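PDB 5X3I: glycoside hydrolase family 31, which hydrolyses, inside the cell, the alpha-1,3-glucosidic linkages of a cyclic tetrasaccharide formed outside it from starch, releasing isomaltose. Local coordinates for residues A[572-577]-A[606-611]; A[113-118]-A[137-142]; A[240-245]-A[269-274]. The protein carries 1 engineered substitution. All blocks are in the same frame, centred on the assembly; numbering follows the deposited sequence.

Interaction 1. Residues A[572-577]-A[606-611]; sequences PVPDAE and RDRTPW. With SO4 (sulfate ion), chain H; SO4 (sulfate ion), chain G.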
loop_
_atom_site.group_PDB
_atom_site.type_symbol
_atom_site.label_atom_id
_atom_site.label_comp_id
_atom_site.label_asym_id
_atom_site.label_seq_id
_atom_site.Cartn_x
_atom_site.Cartn_y
_atom_site.Cartn_z
ATOM N N PRO A 572 -7.605 -0.492 20.940
ATOM C CA PRO A 572 -7.495 0.411 22.086
ATOM C C PRO A 572 -6.337 1.393 21.931
ATOM O O PRO A 572 -5.353 1.084 21.268
ATOM C CB PRO A 572 -7.253 -0.537 23.261
ATOM C CG PRO A 572 -7.863 -1.830 22.833
ATOM C CD PRO A 572 -7.625 -1.909 21.350
ATOM N N VAL A 573 -6.485 2.568 22.530
ATOM C CA VAL A 573 -5.455 3.589 22.522
ATOM C C VAL A 573 -4.129 3.013 23.025
ATOM O O VAL A 573 -4.112 2.302 24.015
ATOM C CB VAL A 573 -5.882 4.787 23.398
ATOM C CG1 VAL A 573 -4.754 5.781 23.547
ATOM C CG2 VAL A 573 -7.127 5.452 22.821
ATOM N N PRO A 574 -3.024 3.291 22.319
ATOM C CA PRO A 574 -1.709 2.804 22.747
ATOM C C PRO A 574 -1.322 3.273 24.140
ATOM O O PRO A 574 -1.707 4.367 24.544
ATOM C CB PRO A 574 -0.758 3.404 21.706
ATOM C CG PRO A 574 -1.502 4.551 21.124
ATOM C CD PRO A 574 -2.921 4.084 21.086
ATOM N N ASP A 575 -0.553 2.462 24.854
ATOM C CA ASP A 575 0.005 2.887 26.130
ATOM C C ASP A 575 1.040 3.994 25.910
ATOM O O ASP A 575 1.523 4.197 24.796
ATOM C CB ASP A 575 0.621 1.702 26.884
ATOM C CG ASP A 575 1.701 1.006 26.095
ATOM O OD1 ASP A 575 2.872 1.407 26.205
ATOM O OD2 ASP A 575 1.376 0.055 25.355
ATOM N N ALA A 576 1.344 4.735 26.971
ATOM C CA ALA A 576 2.211 5.908 26.872
ATOM C C ALA A 576 3.603 5.586 26.336
ATOM O O ALA A 576 4.177 6.369 25.584
ATOM C CB ALA A 576 2.320 6.595 28.230
ATOM N N GLU A 577 4.147 4.438 26.719
ATOM C CA GLU A 577 5.510 4.103 26.330
ATOM C C GLU A 577 5.631 3.833 24.830
ATOM O O GLU A 577 6.518 4.367 24.177
ATOM C CB GLU A 577 6.025 2.894 27.122
ATOM C CG GLU A 577 7.430 2.465 26.738
ATOM C CD GLU A 577 7.920 1.267 27.540
ATOM O OE1 GLU A 577 7.080 0.552 28.112
ATOM O OE2 GLU A 577 9.144 1.039 27.591
ATOM N N ARG A 606 -11.264 6.679 20.717
ATOM C CA ARG A 606 -10.031 6.019 20.292
ATOM C C ARG A 606 -8.991 6.939 19.607
ATOM O O ARG A 606 -8.071 6.452 18.946
ATOM C CB ARG A 606 -10.364 4.795 19.458
ATOM C CG ARG A 606 -10.817 3.671 20.392
ATOM C CD ARG A 606 -10.879 2.302 19.747
ATOM N NE ARG A 606 -11.224 1.285 20.734
ATOM C CZ ARG A 606 -11.273 -0.022 20.481
ATOM N NH1 ARG A 606 -11.001 -0.483 19.270
ATOM N NH2 ARG A 606 -11.596 -0.866 21.443
ATOM N N ASP A 607 -9.198 8.254 19.676
ATOM C CA ASP A 607 -8.241 9.213 19.110
ATOM C C ASP A 607 -6.794 8.917 19.522
ATOM O O ASP A 607 -6.515 8.470 20.631
ATOM C CB ASP A 607 -8.564 10.656 19.547
ATOM C CG ASP A 607 -9.766 11.253 18.829
ATOM O OD1 ASP A 607 -10.642 10.502 18.365
ATOM O OD2 ASP A 607 -9.836 12.497 18.744
ATOM N N ARG A 608 -5.895 9.104 18.572
ATOM C CA ARG A 608 -4.456 9.021 18.787
ATOM C C ARG A 608 -3.807 10.387 19.080
ATOM O O ARG A 608 -2.595 10.533 18.931
ATOM C CB ARG A 608 -3.772 8.337 17.610
ATOM C CG ARG A 608 -3.546 6.828 17.831
ATOM C CD ARG A 608 -4.849 6.054 18.087
ATOM N NE ARG A 608 -4.617 4.609 18.065
ATOM C CZ ARG A 608 -5.486 3.684 18.464
ATOM N NH1 ARG A 608 -6.675 4.029 18.933
ATOM N NH2 ARG A 608 -5.158 2.398 18.401
ATOM N N THR A 609 -4.616 11.418 19.314
ATOM C CA THR A 609 -4.059 12.712 19.728
ATOM C C THR A 609 -3.202 12.583 20.998
ATOM O O THR A 609 -3.462 11.747 21.848
ATOM C CB THR A 609 -5.166 13.761 19.976
ATOM O OG1 THR A 609 -5.986 13.359 21.081
ATOM C CG2 THR A 609 -6.013 13.949 18.727
ATOM N N PRO A 610 -2.158 13.402 21.117
ATOM C CA PRO A 610 -1.291 13.324 22.300
ATOM C C PRO A 610 -2.069 13.498 23.604
ATOM O O PRO A 610 -1.791 12.804 24.577
ATOM C CB PRO A 610 -0.310 14.483 22.100
ATOM C CG PRO A 610 -0.325 14.757 20.655
ATOM C CD PRO A 610 -1.696 14.415 20.156
ATOM N N TRP A 611 -3.049 14.394 23.616
ATOM C CA TRP A 611 -3.780 14.660 24.840
ATOM C C TRP A 611 -4.768 13.557 25.174
ATOM O O TRP A 611 -4.994 13.275 26.344
ATOM C CB TRP A 611 -4.509 16.006 24.769
ATOM C CG TRP A 611 -5.455 16.165 23.621
ATOM C CD1 TRP A 611 -6.785 15.891 23.615
ATOM C CD2 TRP A 611 -5.144 16.671 22.319
ATOM N NE1 TRP A 611 -7.325 16.186 22.389
ATOM C CE2 TRP A 611 -6.334 16.663 21.575
ATOM C CE3 TRP A 611 -3.974 17.127 21.711
ATOM C CZ2 TRP A 611 -6.387 17.088 20.255
ATOM C CZ3 TRP A 611 -4.025 17.541 20.400
ATOM C CH2 TRP A 611 -5.224 17.525 19.686
HETATM S S SO4 H . -11.454 0.803 24.505
HETATM O O1 SO4 H . -10.192 1.096 25.173
HETATM O O2 SO4 H . -11.907 1.962 23.735
HETATM O O3 SO4 H . -11.237 -0.330 23.616
HETATM O O4 SO4 H . -12.469 0.457 25.494
HETATM S S SO4 G . -11.261 -4.204 20.016
HETATM O O1 SO4 G . -11.208 -3.796 21.414
HETATM O O2 SO4 G . -11.472 -3.052 19.151
HETATM O O3 SO4 G . -10.002 -4.851 19.662
HETATM O O4 SO4 G . -12.369 -5.133 19.827
#

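Interaction 2. Residues A[113-118]-A[137-142]; sequences PPLAEP and FEVSPA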
loop_
_atom_site.group_PDB
_atom_site.type_symbol
_atom_site.label_atom_id
_atom_site.label_comp_id
_atom_site.label_asym_id
_atom_site.label_seq_id
_atom_site.Cartn_x
_atom_site.Cartn_y
_atom_site.Cartn_z
ATOM N N PRO A 113 -9.691 -37.401 -9.876
ATOM C CA PRO A 113 -8.452 -38.128 -10.159
ATOM C C PRO A 113 -7.409 -37.191 -10.748
ATOM O O PRO A 113 -7.791 -36.174 -11.316
ATOM C CB PRO A 113 -8.883 -39.178 -11.189
ATOM C CG PRO A 113 -10.333 -39.344 -10.980
ATOM C CD PRO A 113 -10.846 -38.002 -10.568
ATOM N N PRO A 114 -6.116 -37.529 -10.619
ATOM C CA PRO A 114 -5.018 -36.711 -11.144
ATOM C C PRO A 114 -5.227 -36.346 -12.604
ATOM O O PRO A 114 -5.748 -37.172 -13.348
ATOM C CB PRO A 114 -3.803 -37.620 -10.979
ATOM C CG PRO A 114 -4.143 -38.465 -9.805
ATOM C CD PRO A 114 -5.620 -38.717 -9.902
ATOM N N LEU A 115 -4.842 -35.137 -13.010
ATOM C CA LEU A 115 -5.065 -34.719 -14.391
ATOM C C LEU A 115 -4.006 -35.297 -15.304
ATOM O O LEU A 115 -2.826 -34.989 -15.157
ATOM C CB LEU A 115 -5.046 -33.194 -14.506
ATOM C CG LEU A 115 -6.353 -32.412 -14.437
ATOM C CD1 LEU A 115 -7.203 -32.683 -15.660
ATOM C CD2 LEU A 115 -7.108 -32.747 -13.168
ATOM N N ALA A 116 -4.419 -36.146 -16.240
ATOM C CA ALA A 116 -3.506 -36.650 -17.257
ATOM C C ALA A 116 -3.625 -35.936 -18.593
ATOM O O ALA A 116 -2.814 -36.155 -19.481
ATOM C CB ALA A 116 -3.726 -38.146 -17.450
ATOM N N GLU A 117 -4.600 -35.048 -18.720
ATOM C CA GLU A 117 -4.968 -34.511 -20.026
ATOM C C GLU A 117 -6.113 -33.523 -19.880
ATOM O O GLU A 117 -6.778 -33.509 -18.851
ATOM C CB GLU A 117 -5.378 -35.642 -20.978
ATOM C CG GLU A 117 -6.631 -36.375 -20.541
ATOM C CD GLU A 117 -6.999 -37.526 -21.464
ATOM O OE1 GLU A 117 -7.095 -37.306 -22.691
ATOM O OE2 GLU A 117 -7.196 -38.652 -20.957
ATOM N N PRO A 118 -6.339 -32.683 -20.903
ATOM C CA PRO A 118 -7.487 -31.774 -20.861
ATOM C C PRO A 118 -8.785 -32.511 -20.575
ATOM O O PRO A 118 -9.012 -33.597 -21.112
ATOM C CB PRO A 118 -7.496 -31.165 -22.260
ATOM C CG PRO A 118 -6.070 -31.153 -22.653
ATOM C CD PRO A 118 -5.455 -32.388 -22.045
ATOM N N PHE A 137 -17.337 -26.609 -18.627
ATOM C CA PHE A 137 -16.053 -26.034 -18.256
ATOM C C PHE A 137 -14.939 -26.940 -18.761
ATOM O O PHE A 137 -15.126 -28.148 -18.889
ATOM C CB PHE A 137 -15.937 -25.859 -16.741
ATOM C CG PHE A 137 -17.074 -25.103 -16.123
ATOM C CD1 PHE A 137 -18.056 -25.768 -15.408
ATOM C CD2 PHE A 137 -17.160 -23.727 -16.245
ATOM C CE1 PHE A 137 -19.104 -25.077 -14.831
ATOM C CE2 PHE A 137 -18.207 -23.028 -15.673
ATOM C CZ PHE A 137 -19.179 -23.703 -14.964
ATOM N N GLU A 138 -13.783 -26.358 -19.054
ATOM C CA GLU A 138 -12.637 -27.147 -19.471
ATOM C C GLU A 138 -11.394 -26.754 -18.693
ATOM O O GLU A 138 -11.169 -25.580 -18.412
ATOM C CB GLU A 138 -12.388 -26.992 -20.972
ATOM C CG GLU A 138 -11.283 -27.892 -21.502
ATOM C CD GLU A 138 -11.153 -27.847 -23.007
ATOM O OE1 GLU A 138 -10.396 -28.673 -23.558
ATOM O OE2 GLU A 138 -11.804 -26.990 -23.641
ATOM N N VAL A 139 -10.591 -27.747 -18.338
ATOM C CA VAL A 139 -9.315 -27.490 -17.702
ATOM C C VAL A 139 -8.222 -28.335 -18.357
ATOM O O VAL A 139 -8.389 -29.534 -18.570
ATOM C CB VAL A 139 -9.383 -27.760 -16.192
ATOM C CG1 VAL A 139 -9.860 -29.180 -15.914
ATOM C CG2 VAL A 139 -8.045 -27.478 -15.533
ATOM N N SER A 140 -7.129 -27.676 -18.721
ATOM C CA SER A 140 -5.975 -28.310 -19.334
ATOM C C SER A 140 -4.771 -28.271 -18.402
ATOM O O SER A 140 -4.339 -27.193 -18.001
ATOM C CB SER A 140 -5.630 -27.625 -20.655
ATOM O OG SER A 140 -6.754 -27.560 -21.510
ATOM N N PRO A 141 -4.220 -29.443 -18.059
ATOM C CA PRO A 141 -3.057 -29.544 -17.170
ATOM C C PRO A 141 -1.808 -28.909 -17.767
ATOM O O PRO A 141 -1.655 -28.888 -18.981
ATOM C CB PRO A 141 -2.871 -31.053 -17.009
ATOM C CG PRO A 141 -3.438 -31.626 -18.256
ATOM C CD PRO A 141 -4.610 -30.753 -18.605
ATOM N N ALA A 142 -0.928 -28.399 -16.915
ATOM C CA ALA A 142 0.269 -27.710 -17.380
ATOM C C ALA A 142 1.537 -28.384 -16.886
ATOM O O ALA A 142 1.519 -29.121 -15.909
ATOM C CB ALA A 142 0.249 -26.250 -16.940
#

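Interaction 3. Residues A[240-245]-A[269-274]; sequences HVRTSR and DLAIYE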
loop_
_atom_site.group_PDB
_atom_site.type_symbol
_atom_site.label_atom_id
_atom_site.label_comp_id
_atom_site.label_asym_id
_atom_site.label_seq_id
_atom_site.Cartn_x
_atom_site.Cartn_y
_atom_site.Cartn_z
ATOM N N HIS A 240 15.190 -5.431 -12.264
ATOM C CA HIS A 240 13.781 -5.109 -12.364
ATOM C C HIS A 240 13.148 -6.012 -13.408
ATOM O O HIS A 240 13.520 -5.968 -14.572
ATOM C CB HIS A 240 13.589 -3.637 -12.735
ATOM C CG HIS A 240 12.193 -3.281 -13.123
ATOM N ND1 HIS A 240 11.909 -2.338 -14.087
ATOM C CD2 HIS A 240 10.998 -3.719 -12.668
ATOM C CE1 HIS A 240 10.604 -2.223 -14.218
ATOM N NE2 HIS A 240 10.026 -3.047 -13.363
ATOM N N VAL A 241 12.188 -6.825 -12.996
ATOM C CA VAL A 241 11.440 -7.612 -13.962
ATOM C C VAL A 241 10.424 -6.684 -14.595
ATOM O O VAL A 241 9.574 -6.142 -13.879
ATOM C CB VAL A 241 10.723 -8.790 -13.310
ATOM C CG1 VAL A 241 10.087 -9.668 -14.368
ATOM C CG2 VAL A 241 11.686 -9.582 -12.432
ATOM N N ARG A 242 10.445 -6.494 -15.911
ATOM C CA ARG A 242 9.546 -5.464 -16.362
ATOM C C ARG A 242 8.217 -6.096 -16.711
ATOM O O ARG A 242 7.952 -6.451 -17.847
ATOM C CB ARG A 242 10.126 -4.762 -17.599
ATOM C CG ARG A 242 11.511 -4.166 -17.406
ATOM C CD ARG A 242 12.140 -3.746 -18.724
ATOM N NE ARG A 242 13.310 -2.900 -18.500
ATOM C CZ ARG A 242 14.219 -2.608 -19.423
ATOM N NH1 ARG A 242 14.105 -3.110 -20.647
ATOM N NH2 ARG A 242 15.246 -1.819 -19.123
ATOM N N THR A 243 7.317 -6.029 -15.747
ATOM C CA THR A 243 5.950 -6.463 -15.918
ATOM C C THR A 243 5.133 -5.828 -14.806
ATOM O O THR A 243 5.667 -5.570 -13.729
ATOM C CB THR A 243 5.834 -7.999 -15.847
ATOM O OG1 THR A 243 4.485 -8.395 -16.077
ATOM C CG2 THR A 243 6.277 -8.503 -14.494
ATOM N N SER A 244 3.844 -5.632 -15.039
ATOM C CA SER A 244 2.911 -5.386 -13.949
ATOM C C SER A 244 2.113 -6.651 -13.589
ATOM O O SER A 244 1.232 -6.606 -12.744
ATOM C CB SER A 244 1.988 -4.213 -14.263
ATOM O OG SER A 244 1.351 -4.346 -15.506
ATOM N N ARG A 245 2.402 -7.765 -14.257
ATOM C CA ARG A 245 1.781 -9.039 -13.891
ATOM C C ARG A 245 2.387 -9.561 -12.590
ATOM O O ARG A 245 3.443 -9.123 -12.179
ATOM C CB ARG A 245 1.926 -10.080 -15.014
ATOM C CG ARG A 245 1.149 -9.725 -16.265
ATOM C CD ARG A 245 1.133 -10.833 -17.321
ATOM N NE ARG A 245 0.408 -10.366 -18.494
ATOM C CZ ARG A 245 0.969 -9.714 -19.503
ATOM N NH1 ARG A 245 2.273 -9.485 -19.508
ATOM N NH2 ARG A 245 0.227 -9.309 -20.517
ATOM N N ASP A 269 11.237 -9.639 -20.023
ATOM C CA ASP A 269 12.254 -8.608 -20.160
ATOM C C ASP A 269 12.799 -8.247 -18.791
ATOM O O ASP A 269 12.067 -7.778 -17.922
ATOM C CB ASP A 269 11.695 -7.367 -20.855
ATOM C CG ASP A 269 11.424 -7.592 -22.329
ATOM O OD1 ASP A 269 10.236 -7.676 -22.708
ATOM O OD2 ASP A 269 12.397 -7.679 -23.111
ATOM N N LEU A 270 14.091 -8.465 -18.608
ATOM C CA LEU A 270 14.723 -8.279 -17.316
ATOM C C LEU A 270 15.802 -7.212 -17.403
ATOM O O LEU A 270 16.721 -7.321 -18.212
ATOM C CB LEU A 270 15.308 -9.599 -16.821
ATOM C CG LEU A 270 16.068 -9.587 -15.497
ATOM C CD1 LEU A 270 15.113 -9.434 -14.334
ATOM C CD2 LEU A 270 16.935 -10.832 -15.339
ATOM N N ALA A 271 15.679 -6.167 -16.586
ATOM C CA ALA A 271 16.685 -5.116 -16.555
ATOM C C ALA A 271 17.685 -5.399 -15.450
ATOM O O ALA A 271 17.311 -5.781 -14.347
ATOM C CB ALA A 271 16.038 -3.735 -16.364
ATOM N N ILE A 272 18.961 -5.240 -15.766
ATOM C CA ILE A 272 20.025 -5.389 -14.788
ATOM C C ILE A 272 20.708 -4.045 -14.576
ATOM O O ILE A 272 21.060 -3.379 -15.537
ATOM C CB ILE A 272 21.070 -6.424 -15.236
ATOM C CG1 ILE A 272 20.409 -7.787 -15.441
ATOM C CG2 ILE A 272 22.187 -6.535 -14.211
ATOM C CD1 ILE A 272 19.823 -8.363 -14.186
ATOM N N TYR A 273 20.884 -3.641 -13.323
ATOM C CA TYR A 273 21.559 -2.377 -13.036
ATOM C C TYR A 273 22.825 -2.651 -12.251
ATOM O O TYR A 273 22.813 -3.446 -11.322
ATOM C CB TYR A 273 20.651 -1.420 -12.250
ATOM C CG TYR A 273 19.240 -1.323 -12.777
ATOM C CD1 TYR A 273 18.966 -0.668 -13.961
ATOM C CD2 TYR A 273 18.184 -1.879 -12.083
ATOM C CE1 TYR A 273 17.675 -0.571 -14.439
ATOM C CE2 TYR A 273 16.893 -1.787 -12.554
ATOM C CZ TYR A 273 16.647 -1.134 -13.732
ATOM O OH TYR A 273 15.366 -1.053 -14.208
ATOM N N GLU A 274 23.914 -1.981 -12.613
ATOM C CA GLU A 274 25.190 -2.225 -11.948
ATOM C C GLU A 274 25.738 -0.969 -11.281
ATOM O O GLU A 274 25.610 0.122 -11.818
ATOM C CB GLU A 274 26.205 -2.770 -12.952
ATOM C CG GLU A 274 25.628 -3.843 -13.860
ATOM C CD GLU A 274 26.538 -5.037 -14.008
ATOM O OE1 GLU A 274 26.028 -6.177 -14.026
ATOM O OE2 GLU A 274 27.765 -4.835 -14.112
HETATM O O HOH W 1 8.704 -8.690 -19.397
#

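Interaction 1. Residues A[572-577]-A[606-611]
The backbones of 572-577 and 606-611 come nearest at Val573 and Arg606, whose CA atoms lie 5.6 Å apart; both are loops here, and each leads into a helix, with Asp575 and Thr609 as the N-caps. Two arginines of 606-611 reach back over the other loop. The chain of Arg606, extended from CG to NE, runs alongside Pro572 and lays one face of its guanidinium over the proline N, 3.7 Å from CZ. Two sulfate ions, probably from the crystallisation liquor, meet this guanidinium at its edge: NE gives a nearly straight bond to O2 of the chain H sulfate (3.2 Å, 172°), and NH1 of Arg606 a shorter one to O2 of the chain G sulfate (2.6 Å). The position of NH2 is less certain. Arg608 is bent at its second torsion (59°), which turns the chain aside toward 572-574 and lets NH1 donate to Arg606 O at 2.8 Å, close to the guanidinium plane. Pro574 CD sits over one face, 3.5 Å from Arg608 NE, and Val573 CA shares that face. Gly568 O takes a bond from NE, while Ser539 OG and Gly571 O take bonds from NH2, fixing the rotation of this buried group. Beside them, CG2 of Val573 rests against the backbone of the other loop, 3.8 Å from Asp607 O. The carboxylate of Asp607 instead bonds to Trp308 and forms a salt bridge with Arg317. In the TIM barrel the two loops follow successive parallel strands, 562-565 and 591-593, on the side where the active site opens; they lead into helices 576-586 and 610-617, the latter covering Val573 through His612, Val613 and Thr616.

Interaction 2. Residues A[113-118]-A[137-142]
Pro118 and Ser140 bring the two backbones within 4.1 Å, CA to CA, and Glu117 and Pro141 diverge to 6.0 Å between their CA atoms. At the close point Pro118 CA points its hydrogen at Val139 O, a CA-H...O contact of 3.3 Å. The Pro141 ring wedges against the peptide joining Glu117 to Pro118: its CD lies 3.4 Å from Glu117 C and meets the Pro118 ring, the two prolines crossing at about a right angle. CB of Pro141 rests on Leu115 CB at 3.9 Å. These residues close the open end of a beta hairpin, strands 119-127 and 130-139 of the N-terminal antiparallel sheet, just where the chain leaves for strand 143-145 of the next one. Replacing Pro141 by a glycine would probably strip the cover from the Glu117-Pro118 peptide and leave Leu115 CB without its apolar mate. Ser140 OG, held beside its own backbone N (chi1 -53°), lies 3.8 Å from Pro118 CB and has a weak hydrogen bond to Ser168 OG. On the buried side, Leu115 CD1 approaches Val139 CG1 at 4.4 Å, and both side chains touch Trp67 of strand 62-67.

Interaction 3. Residues A[240-245]-A[269-274]
His240 and Ala271 form an antiparallel hydrogen-bonded pair: His240 N donates to Ala271 O and Ala271 N to His240 O, each at 3.0 Å, the second bond the straighter (171°). Two residues on, Arg242 N donates to Asp269 O at 2.9 Å, meeting the oxygen almost head-on. Beyond it a water continues the link where the strands part, donating to Arg242 O and accepting from Asp269 N. Past Arg242 the first segment turns off: Thr243 OG1 accepts from Arg245 N at 2.8 Å, an ST turn. The two strands, 237-241 and 267-274, are neighbours in a mixed sheet of the beta-sandwich that precedes the catalytic barrel in GH31 enzymes. Val241 and Leu270, a non-hydrogen-bonded pair, point to the face of the sheet turned to strand 255-261, where Val241 touches Val258 and Val260; CG2 of the valine meets Leu270 CD1 at 3.9 Å, the two side chains lying obliquely to each other. The face bearing His240 and Ala271 is covered by helix 277-288. There the side chain of Arg242, extended from CG to NE, brings one face of its guanidinium over Ala271 CA, the methyl CB lying obliquely off the rim, 3.5 Å from Arg242 NH2. NE of this arginine forms a salt bridge with Glu287, which probably fixes the group in that pose. Tyr273 and His240 run side by side: with its CG anti to the carbonyl carbon (chi1 -45°) the tyrosine reaches back along the sheet, setting OH at the edge of the imidazole and 3.5 Å from His240 CB. The same Glu287 accepts a bond from Tyr273 OH and has a weak one with His240 ND1, while the imidazole also packs edge-to-face with Phe284.

Overall arrangement
The three contacts follow one another along the chain without touching and belong to different parts of the enzyme. Interaction 2 lies in the N-terminal sheet and interaction 3 in the beta-sandwich; their centres are 32 Å apart and their nearest atoms about 15 Å. Interaction 1, in the catalytic barrel, is on the other side of the chain's centre from both, with its centre 55 Å from that of interaction 2 and 43 Å from that of interaction 3. It alone approaches the active site: the Arg608 side chain is about 10 Å from that of Asp536, the probable proton donor. Ala471, the engineered substitution, occupies the inferred nucleophile position.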